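Local coordinates for DNA-binding response regulator, merR family (Colwellia psychrerythraea, PDB 3CNB), which probably binds DNA as a response regulator, this piece being its signal receiver domain, which is predicted to be phosphorylated on an aspartate, at residues K18-M23 and K113-T118; N30-A35 and T123-V128; I85-M90 and L105-C110. All coordinates share one frame; numbering follows the deposited sequence.

Contact 1 of 3, residues K18-M23 and K113-T118; sequences KEFADM and KPLNFT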
loop_
_atom_site.group_PDB
_atom_site.type_symbol
_atom_site.label_atom_id
_atom_site.label_comp_id
_atom_site.label_asym_id
_atom_site.label_seq_id
_atom_site.Cartn_x
_atom_site.Cartn_y
_atom_site.Cartn_z
ATOM N N LYS A 18 3.225 -13.478 -4.982
ATOM C CA LYS A 18 4.630 -13.260 -5.313
ATOM C C LYS A 18 4.871 -12.640 -6.692
ATOM O O LYS A 18 5.650 -11.695 -6.810
ATOM C CB LYS A 18 5.397 -14.578 -5.217
ATOM C CG LYS A 18 6.753 -14.484 -4.546
ATOM C CD LYS A 18 7.866 -14.069 -5.490
ATOM C CE LYS A 18 9.226 -14.238 -4.820
ATOM N NZ LYS A 18 10.334 -13.697 -5.646
ATOM N N GLU A 19 4.222 -13.185 -7.720
ATOM C CA GLU A 19 4.400 -12.722 -9.097
ATOM C C GLU A 19 3.948 -11.276 -9.252
ATOM O O GLU A 19 4.634 -10.472 -9.882
ATOM C CB GLU A 19 3.614 -13.607 -10.062
ATOM C CG GLU A 19 4.347 -14.855 -10.542
ATOM C CD GLU A 19 3.654 -15.493 -11.751
ATOM O OE1 GLU A 19 3.492 -16.735 -11.763
ATOM O OE2 GLU A 19 3.260 -14.746 -12.683
ATOM N N PHE A 20 2.786 -10.971 -8.666
ATOM C CA PHE A 20 2.236 -9.623 -8.638
ATOM C C PHE A 20 3.082 -8.655 -7.800
ATOM O O PHE A 20 3.306 -7.512 -8.214
ATOM C CB PHE A 20 0.783 -9.618 -8.145
ATOM C CG PHE A 20 0.156 -8.253 -8.174
ATOM C CD1 PHE A 20 -0.070 -7.598 -9.396
ATOM C CD2 PHE A 20 -0.170 -7.600 -6.983
ATOM C CE1 PHE A 20 -0.624 -6.311 -9.408
ATOM C CE2 PHE A 20 -0.728 -6.324 -6.984
ATOM C CZ PHE A 20 -0.957 -5.672 -8.191
ATOM N N ALA A 21 3.555 -9.115 -6.641
ATOM C CA ALA A 21 4.420 -8.305 -5.782
ATOM C C ALA A 21 5.717 -7.916 -6.474
ATOM O O ALA A 21 6.238 -6.823 -6.231
ATOM C CB ALA A 21 4.725 -9.029 -4.455
ATOM N N ASP A 22 6.238 -8.804 -7.323
ATOM C CA ASP A 22 7.490 -8.547 -8.046
ATOM C C ASP A 22 7.233 -7.588 -9.206
ATOM O O ASP A 22 8.108 -6.803 -9.569
ATOM C CB ASP A 22 8.112 -9.845 -8.594
ATOM C CG ASP A 22 8.636 -10.790 -7.490
ATOM O OD1 ASP A 22 8.577 -10.452 -6.285
ATOM O OD2 ASP A 22 9.096 -11.898 -7.853
ATOM N N MET A 23 6.036 -7.674 -9.786
ATOM C CA MET A 23 5.637 -6.802 -10.897
ATOM C C MET A 23 5.379 -5.377 -10.415
ATOM O O MET A 23 5.900 -4.414 -10.996
ATOM C CB MET A 23 4.412 -7.360 -11.638
ATOM C CG MET A 23 3.626 -6.302 -12.436
ATOM S SD MET A 23 2.274 -6.932 -13.430
ATOM C CE MET A 23 3.179 -8.248 -14.293
ATOM N N LYS A 113 -8.443 -5.036 -8.754
ATOM C CA LYS A 113 -7.566 -5.897 -9.556
ATOM C C LYS A 113 -8.350 -6.455 -10.747
ATOM O O LYS A 113 -9.515 -6.784 -10.589
ATOM C CB LYS A 113 -6.917 -6.995 -8.702
ATOM C CG LYS A 113 -5.871 -6.439 -7.726
ATOM C CD LYS A 113 -5.165 -7.522 -6.958
ATOM C CE LYS A 113 -4.497 -6.948 -5.730
ATOM N NZ LYS A 113 -4.140 -8.030 -4.765
ATOM N N PRO A 114 -7.739 -6.507 -11.958
ATOM C CA PRO A 114 -6.335 -6.205 -12.272
ATOM C C PRO A 114 -6.107 -4.712 -12.175
ATOM O O PRO A 114 -6.974 -3.934 -12.551
ATOM C CB PRO A 114 -6.158 -6.718 -13.708
ATOM C CG PRO A 114 -7.543 -6.703 -14.303
ATOM C CD PRO A 114 -8.528 -6.820 -13.170
ATOM N N LEU A 115 -4.963 -4.337 -11.619
ATOM C CA LEU A 115 -4.652 -2.958 -11.289
ATOM C C LEU A 115 -4.490 -2.087 -12.534
ATOM O O LEU A 115 -3.838 -2.491 -13.481
ATOM C CB LEU A 115 -3.383 -2.947 -10.447
ATOM C CG LEU A 115 -3.078 -1.698 -9.637
ATOM C CD1 LEU A 115 -2.536 -2.105 -8.311
ATOM C CD2 LEU A 115 -2.098 -0.809 -10.386
ATOM N N ASN A 116 -5.106 -0.908 -12.542
ATOM C CA ASN A 116 -4.899 0.035 -13.643
ATOM C C ASN A 116 -3.589 0.793 -13.398
ATOM O O ASN A 116 -3.538 1.723 -12.598
ATOM C CB ASN A 116 -6.076 1.003 -13.766
ATOM C CG ASN A 116 -6.034 1.826 -15.067
ATOM O OD1 ASN A 116 -4.980 2.227 -15.528
ATOM N ND2 ASN A 116 -7.192 2.058 -15.654
ATOM N N PHE A 117 -2.527 0.370 -14.081
ATOM C CA PHE A 117 -1.208 0.951 -13.885
ATOM C C PHE A 117 -1.034 2.386 -14.438
ATOM O O PHE A 117 -0.194 3.128 -13.958
ATOM C CB PHE A 117 -0.136 0.005 -14.432
ATOM C CG PHE A 117 0.153 -1.165 -13.531
ATOM C CD1 PHE A 117 1.097 -1.057 -12.525
ATOM C CD2 PHE A 117 -0.517 -2.373 -13.698
ATOM C CE1 PHE A 117 1.380 -2.132 -11.689
ATOM C CE2 PHE A 117 -0.249 -3.459 -12.868
ATOM C CZ PHE A 117 0.701 -3.339 -11.862
ATOM N N THR A 118 -1.813 2.769 -15.444
ATOM C CA THR A 118 -1.862 4.190 -15.870
ATOM C C THR A 118 -2.390 5.115 -14.757
ATOM O O THR A 118 -1.786 6.146 -14.418
ATOM C CB THR A 118 -2.748 4.335 -17.119
ATOM O OG1 THR A 118 -2.159 3.585 -18.181
ATOM C CG2 THR A 118 -2.893 5.801 -17.566
#
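This is an apolar side-chain contact near the protein surface, between the start of helix 18-31 and the loop that runs from strand 109-112 into helix 117-129. No hydrogen bond crosses it. Phe20 has the largest share of it. Its CG lies anti to the backbone N (chi1 -177°), which sends the ring out from the helix into the 113-118 segment. Three residues meet the far end of this ring. Leu115 CD1 comes in at the edge, in the ring plane, 3.9 Å from Phe20 CZ. Lys113 crosses obliquely, its CE 4.0 Å from Phe20 CE2. Phe117 slides past in the opposite direction and brings its CZ to 4.1 Å from Phe20 CE1. The Phe117 ring is itself backed by its neighbour: Leu115 CD2 sits over the ring centre, 3.7 Å above the plane. Met23, one helical turn after Phe20, also reaches Phe117. Its CG is 4.2 Å from Phe117 CZ, and its SD makes an oblique Met-aromatic contact, 5.1 Å from the ring centroid. Phe27 adds an edge-to-face ring contact to Phe117.

Lys113 gives only its methylene chain to the packing. The chain is extended beyond CG and carries NZ past Phe20 to salt bridges with Asp61 and Glu15. These two carboxylates would be expected to keep the amine charged. The peptide bond between Lys113 and Pro114 is cis. A lysine followed by a cis proline, with its amine on the predicted phosphoacceptor Asp61, is the conserved lysine arrangement of the CheY-like receiver active site.

Contact 2 of 3, residues N30-A35 and T123-V128; sequences NLFPYA and TIKQLV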
loop_
_atom_site.group_PDB
_atom_site.type_symbol
_atom_site.label_atom_id
_atom_site.label_comp_id
_atom_site.label_asym_id
_atom_site.label_seq_id
_atom_site.Cartn_x
_atom_site.Cartn_y
_atom_site.Cartn_z
ATOM N N ASN A 30 10.968 1.269 -11.634
ATOM C CA ASN A 30 10.999 1.994 -12.915
ATOM C C ASN A 30 10.594 3.453 -12.709
ATOM O O ASN A 30 11.265 4.350 -13.180
ATOM C CB ASN A 30 10.058 1.352 -13.948
ATOM C CG ASN A 30 10.515 -0.028 -14.394
ATOM O OD1 ASN A 30 11.613 -0.463 -14.065
ATOM N ND2 ASN A 30 9.648 -0.740 -15.128
ATOM N N LEU A 31 9.491 3.660 -11.989
ATOM C CA LEU A 31 8.925 4.986 -11.723
ATOM C C LEU A 31 9.808 5.829 -10.807
ATOM O O LEU A 31 9.943 7.030 -11.007
ATOM C CB LEU A 31 7.554 4.825 -11.052
ATOM C CG LEU A 31 6.320 5.546 -11.586
ATOM C CD1 LEU A 31 5.229 5.453 -10.539
ATOM C CD2 LEU A 31 6.597 7.003 -11.957
ATOM N N PHE A 32 10.391 5.205 -9.788
ATOM C CA PHE A 32 11.209 5.938 -8.826
ATOM C C PHE A 32 12.548 5.231 -8.671
ATOM O O PHE A 32 12.693 4.435 -7.744
ATOM C CB PHE A 32 10.523 5.999 -7.446
ATOM C CG PHE A 32 9.135 6.594 -7.453
ATOM C CD1 PHE A 32 8.019 5.784 -7.246
ATOM C CD2 PHE A 32 8.945 7.964 -7.605
ATOM C CE1 PHE A 32 6.729 6.316 -7.239
ATOM C CE2 PHE A 32 7.649 8.516 -7.599
ATOM C CZ PHE A 32 6.540 7.691 -7.413
ATOM N N PRO A 33 13.537 5.529 -9.554
ATOM C CA PRO A 33 14.839 4.840 -9.579
ATOM C C PRO A 33 15.679 5.011 -8.303
ATOM O O PRO A 33 16.614 4.242 -8.082
ATOM C CB PRO A 33 15.567 5.496 -10.764
ATOM C CG PRO A 33 14.510 6.115 -11.580
ATOM C CD PRO A 33 13.477 6.570 -10.591
ATOM N N TYR A 34 15.340 5.993 -7.471
ATOM C CA TYR A 34 16.055 6.234 -6.213
ATOM C C TYR A 34 15.283 5.826 -4.944
ATOM O O TYR A 34 15.794 5.987 -3.840
ATOM C CB TYR A 34 16.519 7.701 -6.126
ATOM C CG TYR A 34 17.445 8.094 -7.252
ATOM C CD1 TYR A 34 18.791 7.733 -7.229
ATOM C CD2 TYR A 34 16.969 8.804 -8.355
ATOM C CE1 TYR A 34 19.645 8.077 -8.270
ATOM C CE2 TYR A 34 17.816 9.153 -9.407
ATOM C CZ TYR A 34 19.151 8.788 -9.357
ATOM O OH TYR A 34 19.994 9.127 -10.392
ATOM N N ALA A 35 14.063 5.305 -5.091
ATOM C CA ALA A 35 13.311 4.821 -3.929
ATOM C C ALA A 35 13.816 3.457 -3.475
ATOM O O ALA A 35 14.314 2.680 -4.283
ATOM C CB ALA A 35 11.841 4.733 -4.240
ATOM N N THR A 123 -1.467 8.682 -9.844
ATOM C CA THR A 123 -1.927 8.760 -8.456
ATOM C C THR A 123 -0.779 8.796 -7.474
ATOM O O THR A 123 -0.671 9.740 -6.704
ATOM C CB THR A 123 -2.880 7.599 -8.110
ATOM O OG1 THR A 123 -3.994 7.627 -9.003
ATOM C CG2 THR A 123 -3.402 7.718 -6.690
ATOM N N ILE A 124 0.104 7.801 -7.527
ATOM C CA ILE A 124 1.215 7.744 -6.570
ATOM C C ILE A 124 2.169 8.930 -6.689
ATOM O O ILE A 124 2.636 9.434 -5.674
ATOM C CB ILE A 124 1.986 6.369 -6.581
ATOM C CG1 ILE A 124 2.895 6.248 -5.347
ATOM C CG2 ILE A 124 2.799 6.180 -7.873
ATOM C CD1 ILE A 124 3.448 4.830 -5.115
ATOM N N LYS A 125 2.442 9.384 -7.913
ATOM C CA LYS A 125 3.273 10.576 -8.118
ATOM C C LYS A 125 2.636 11.823 -7.479
ATOM O O LYS A 125 3.294 12.574 -6.763
ATOM C CB LYS A 125 3.513 10.802 -9.610
ATOM C CG LYS A 125 4.441 9.791 -10.256
ATOM C CD LYS A 125 5.295 10.445 -11.328
ATOM C CE LYS A 125 4.554 10.627 -12.636
ATOM N NZ LYS A 125 5.414 11.302 -13.647
ATOM N N GLN A 126 1.351 12.027 -7.748
ATOM C CA GLN A 126 0.596 13.101 -7.115
ATOM C C GLN A 126 0.733 13.051 -5.597
ATOM O O GLN A 126 1.166 14.018 -4.970
ATOM C CB GLN A 126 -0.879 13.027 -7.513
ATOM C CG GLN A 126 -1.655 14.309 -7.262
ATOM C CD GLN A 126 -2.624 14.186 -6.101
ATOM O OE1 GLN A 126 -3.371 13.213 -6.002
ATOM N NE2 GLN A 126 -2.616 15.176 -5.216
ATOM N N LEU A 127 0.361 11.918 -5.012
ATOM C CA LEU A 127 0.365 11.762 -3.547
ATOM C C LEU A 127 1.723 12.011 -2.902
ATOM O O LEU A 127 1.789 12.579 -1.815
ATOM C CB LEU A 127 -0.196 10.393 -3.121
ATOM C CG LEU A 127 -1.690 10.195 -3.383
ATOM C CD1 LEU A 127 -2.068 8.720 -3.303
ATOM C CD2 LEU A 127 -2.569 11.039 -2.441
ATOM N N VAL A 128 2.794 11.601 -3.580
ATOM C CA VAL A 128 4.146 11.790 -3.081
ATOM C C VAL A 128 4.466 13.282 -3.040
ATOM O O VAL A 128 5.006 13.780 -2.045
ATOM C CB VAL A 128 5.162 11.005 -3.937
ATOM C CG1 VAL A 128 6.588 11.527 -3.763
ATOM C CG2 VAL A 128 5.101 9.533 -3.575
#
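All the direct contacts here are van der Waals packing, and no hydrogen bond links the segments. Residues 30-35 form the end of helix 18-31 and the type I turn after it, from Phe32 to Ala35. Residues 123-128 lie on helix 117-129.

The purely apolar contacts centre on Ile124. Its CG1 is anti to the backbone N (chi1 -166°), and its CG2 takes the crowded position between N and the carbonyl carbon. From there CG2 meets both partners. Leu31 slides past in the opposite direction, with CD1 3.7 Å from Ile124 CG2. Phe32 crosses obliquely, and Ile124 CG2 lies at its ring edge, near the plane, 4.0 Å from CE1. Ile124 CD1 touches the same ring atom, Phe32 CE1, at 4.2 Å. Val128 CG2 approaches more loosely, 4.5 Å from Phe32 CZ. Phe9 makes an edge-to-face ring contact with Phe32.

The second group is the aliphatic part of Lys125. The chain bends at chi2 and chi3 and crosses Leu31 and Phe32 obliquely. CD is 3.7 Å from Leu31 CD2, and CG is 4.1 Å from Phe32 CZ. The amine has a long, weak ion pair with Glu121 on its own helix.

An alanine in place of Phe32 would remove the ring that meets Ile124, Lys125 and Val128, and would probably loosen the packing of the turn against helix 117-129.

With apolar carbons alone in touch, the contact depends on shape fit and burial, and the charged end of Lys125 takes no part between the two segments.

Contact 3 of 3, residues I85-M90 and L105-C110; sequences IIVIAM and LGAETC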
loop_
_atom_site.group_PDB
_atom_site.type_symbol
_atom_site.label_atom_id
_atom_site.label_comp_id
_atom_site.label_asym_id
_atom_site.label_seq_id
_atom_site.Cartn_x
_atom_site.Cartn_y
_atom_site.Cartn_z
ATOM N N ILE A 85 2.189 8.149 6.829
ATOM C CA ILE A 85 2.406 7.195 5.740
ATOM C C ILE A 85 1.232 7.281 4.757
ATOM O O ILE A 85 0.068 7.301 5.175
ATOM C CB ILE A 85 2.537 5.733 6.289
ATOM C CG1 ILE A 85 3.777 5.584 7.176
ATOM C CG2 ILE A 85 2.591 4.723 5.160
ATOM C CD1 ILE A 85 4.057 4.124 7.638
ATOM N N ILE A 86 1.538 7.370 3.463
ATOM C CA ILE A 86 0.497 7.369 2.431
ATOM C C ILE A 86 0.102 5.926 2.162
ATOM O O ILE A 86 0.918 5.134 1.687
ATOM C CB ILE A 86 0.980 7.996 1.096
ATOM C CG1 ILE A 86 1.408 9.453 1.281
ATOM C CG2 ILE A 86 -0.097 7.843 -0.018
ATOM C CD1 ILE A 86 2.548 9.841 0.305
ATOM N N VAL A 87 -1.146 5.595 2.485
ATOM C CA VAL A 87 -1.648 4.253 2.335
ATOM C C VAL A 87 -2.529 4.134 1.085
ATOM O O VAL A 87 -3.555 4.799 0.965
ATOM C CB VAL A 87 -2.446 3.786 3.591
ATOM C CG1 VAL A 87 -3.120 2.451 3.327
ATOM C CG2 VAL A 87 -1.523 3.687 4.821
ATOM N N ILE A 88 -2.126 3.256 0.175
ATOM C CA ILE A 88 -2.925 2.955 -1.001
ATOM C C ILE A 88 -3.401 1.511 -0.925
ATOM O O ILE A 88 -2.600 0.586 -1.020
ATOM C CB ILE A 88 -2.113 3.232 -2.305
ATOM C CG1 ILE A 88 -1.758 4.731 -2.385
ATOM C CG2 ILE A 88 -2.907 2.838 -3.545
ATOM C CD1 ILE A 88 -0.769 5.074 -3.447
ATOM N N ALA A 89 -4.708 1.318 -0.759
ATOM C CA ALA A 89 -5.270 -0.029 -0.745
ATOM C C ALA A 89 -5.387 -0.645 -2.145
ATOM O O ALA A 89 -5.560 0.056 -3.134
ATOM C CB ALA A 89 -6.629 -0.040 -0.049
ATOM N N MET A 90 -5.285 -1.973 -2.202
ATOM C CA MET A 90 -5.544 -2.761 -3.406
ATOM C C MET A 90 -6.437 -3.934 -2.992
ATOM O O MET A 90 -6.305 -4.444 -1.882
ATOM C CB MET A 90 -4.248 -3.340 -4.000
ATOM C CG MET A 90 -3.018 -2.470 -3.926
ATOM S SD MET A 90 -1.611 -3.292 -4.647
ATOM C CE MET A 90 -0.992 -4.246 -3.259
ATOM N N LEU A 105 -11.119 4.646 6.857
ATOM C CA LEU A 105 -10.067 4.194 7.782
ATOM C C LEU A 105 -8.696 4.832 7.549
ATOM O O LEU A 105 -7.762 4.570 8.312
ATOM C CB LEU A 105 -9.988 2.667 7.788
ATOM C CG LEU A 105 -11.190 2.046 8.520
ATOM C CD1 LEU A 105 -11.268 0.552 8.309
ATOM C CD2 LEU A 105 -11.195 2.373 10.037
ATOM N N GLY A 106 -8.582 5.683 6.519
ATOM C CA GLY A 106 -7.359 6.432 6.274
ATOM C C GLY A 106 -6.587 6.201 4.973
ATOM O O GLY A 106 -5.668 6.956 4.675
ATOM N N ALA A 107 -6.938 5.177 4.201
ATOM C CA ALA A 107 -6.357 4.964 2.861
ATOM C C ALA A 107 -6.718 6.130 1.915
ATOM O O ALA A 107 -7.813 6.671 2.014
ATOM C CB ALA A 107 -6.840 3.650 2.277
ATOM N N GLU A 108 -5.811 6.507 1.009
ATOM C CA GLU A 108 -6.089 7.618 0.061
ATOM C C GLU A 108 -7.138 7.204 -0.946
ATOM O O GLU A 108 -7.953 8.013 -1.414
ATOM C CB GLU A 108 -4.825 8.045 -0.707
ATOM C CG GLU A 108 -3.711 8.563 0.150
ATOM C CD GLU A 108 -4.121 9.720 1.007
ATOM O OE1 GLU A 108 -4.903 10.583 0.534
ATOM O OE2 GLU A 108 -3.650 9.769 2.160
ATOM N N THR A 109 -7.088 5.924 -1.284
ATOM C CA THR A 109 -7.892 5.357 -2.336
ATOM C C THR A 109 -7.710 3.849 -2.346
ATOM O O THR A 109 -6.894 3.300 -1.600
ATOM C CB THR A 109 -7.513 5.964 -3.715
ATOM O OG1 THR A 109 -8.467 5.538 -4.695
ATOM C CG2 THR A 109 -6.077 5.592 -4.124
ATOM N N CYS A 110 -8.486 3.183 -3.191
ATOM C CA CYS A 110 -8.426 1.757 -3.292
ATOM C C CYS A 110 -8.472 1.347 -4.763
ATOM O O CYS A 110 -9.342 1.783 -5.503
ATOM C CB CYS A 110 -9.556 1.122 -2.481
ATOM S SG CYS A 110 -9.571 -0.681 -2.482
HETATM O O HOH W 1 -3.178 7.574 3.566
#
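Strands 86-91 and 109-112 run parallel, and two direct backbone hydrogen bonds join these segments. They are consecutive strands of a beta-alpha-beta unit in the CheY-like receiver fold, connected through helix 96-104; strand 109-112 is the last in the five-strand sheet. Glu108 N donates to Val87 O at 2.8 Å, nearly along the C=O axis. Ala89 N donates to Thr109 O at 3.1 Å, in the carbonyl plane, with a more bent N-H...O angle of 144°. The Cys110 CA adds a CA-H...O contact to Ala89 O at 3.3 Å. On its other side, strand 86-91 bonds to strand 57-61.

Small side chains meet on the face under helix 96-104. Ala89 CB sits 3.9 Å from Cys110 SG, which the torsion places anti to the backbone N (chi1 -178°). Val87 CG1 reaches Ala107 CB at 4.0 Å. Ile102 of helix 96-104 packs on Ala89, Ala107 and Cys110. On the other face of the sheet, Ile88 and Thr109 turn their side chains the same way.

Gly106 ends helix 96-104 in a Schellman motif. Its positive phi of 117° would jam a side chain against the preceding carbonyl.

Glu108 crosses Ile86 obliquely, its CG 3.7 Å from Ile86 CG2. The bend at chi2 turns the carboxylate to a bridging water, which takes a hydrogen bond from Val87 N and donates to Gly106 O and to Glu108 OE2, the last at 2.6 Å from the water oxygen.

All three contacts lie in the one receiver domain. Contacts 1 and 2 join the same pair, helix 18-31 and helix 117-129, near their starts and towards their ends. Their centres are 15 Å apart, and they do not touch. Contact 3 ties strands 86-91 and 109-112 in the central sheet, its centre about 16 Å from that of contact 1 and about 15 Å from that of contact 2. Met90 meets Phe20, Lys113 and Leu115 of contact 1, while Leu127 of contact 2 meets Ile86, Ile88 and Glu108. Along the chain the first segments of contacts 1 and 2 precede contact 3, and their second segments follow it. The first and last helices thus pack together beside the sheet, and both contacts are linked to it through these side chains.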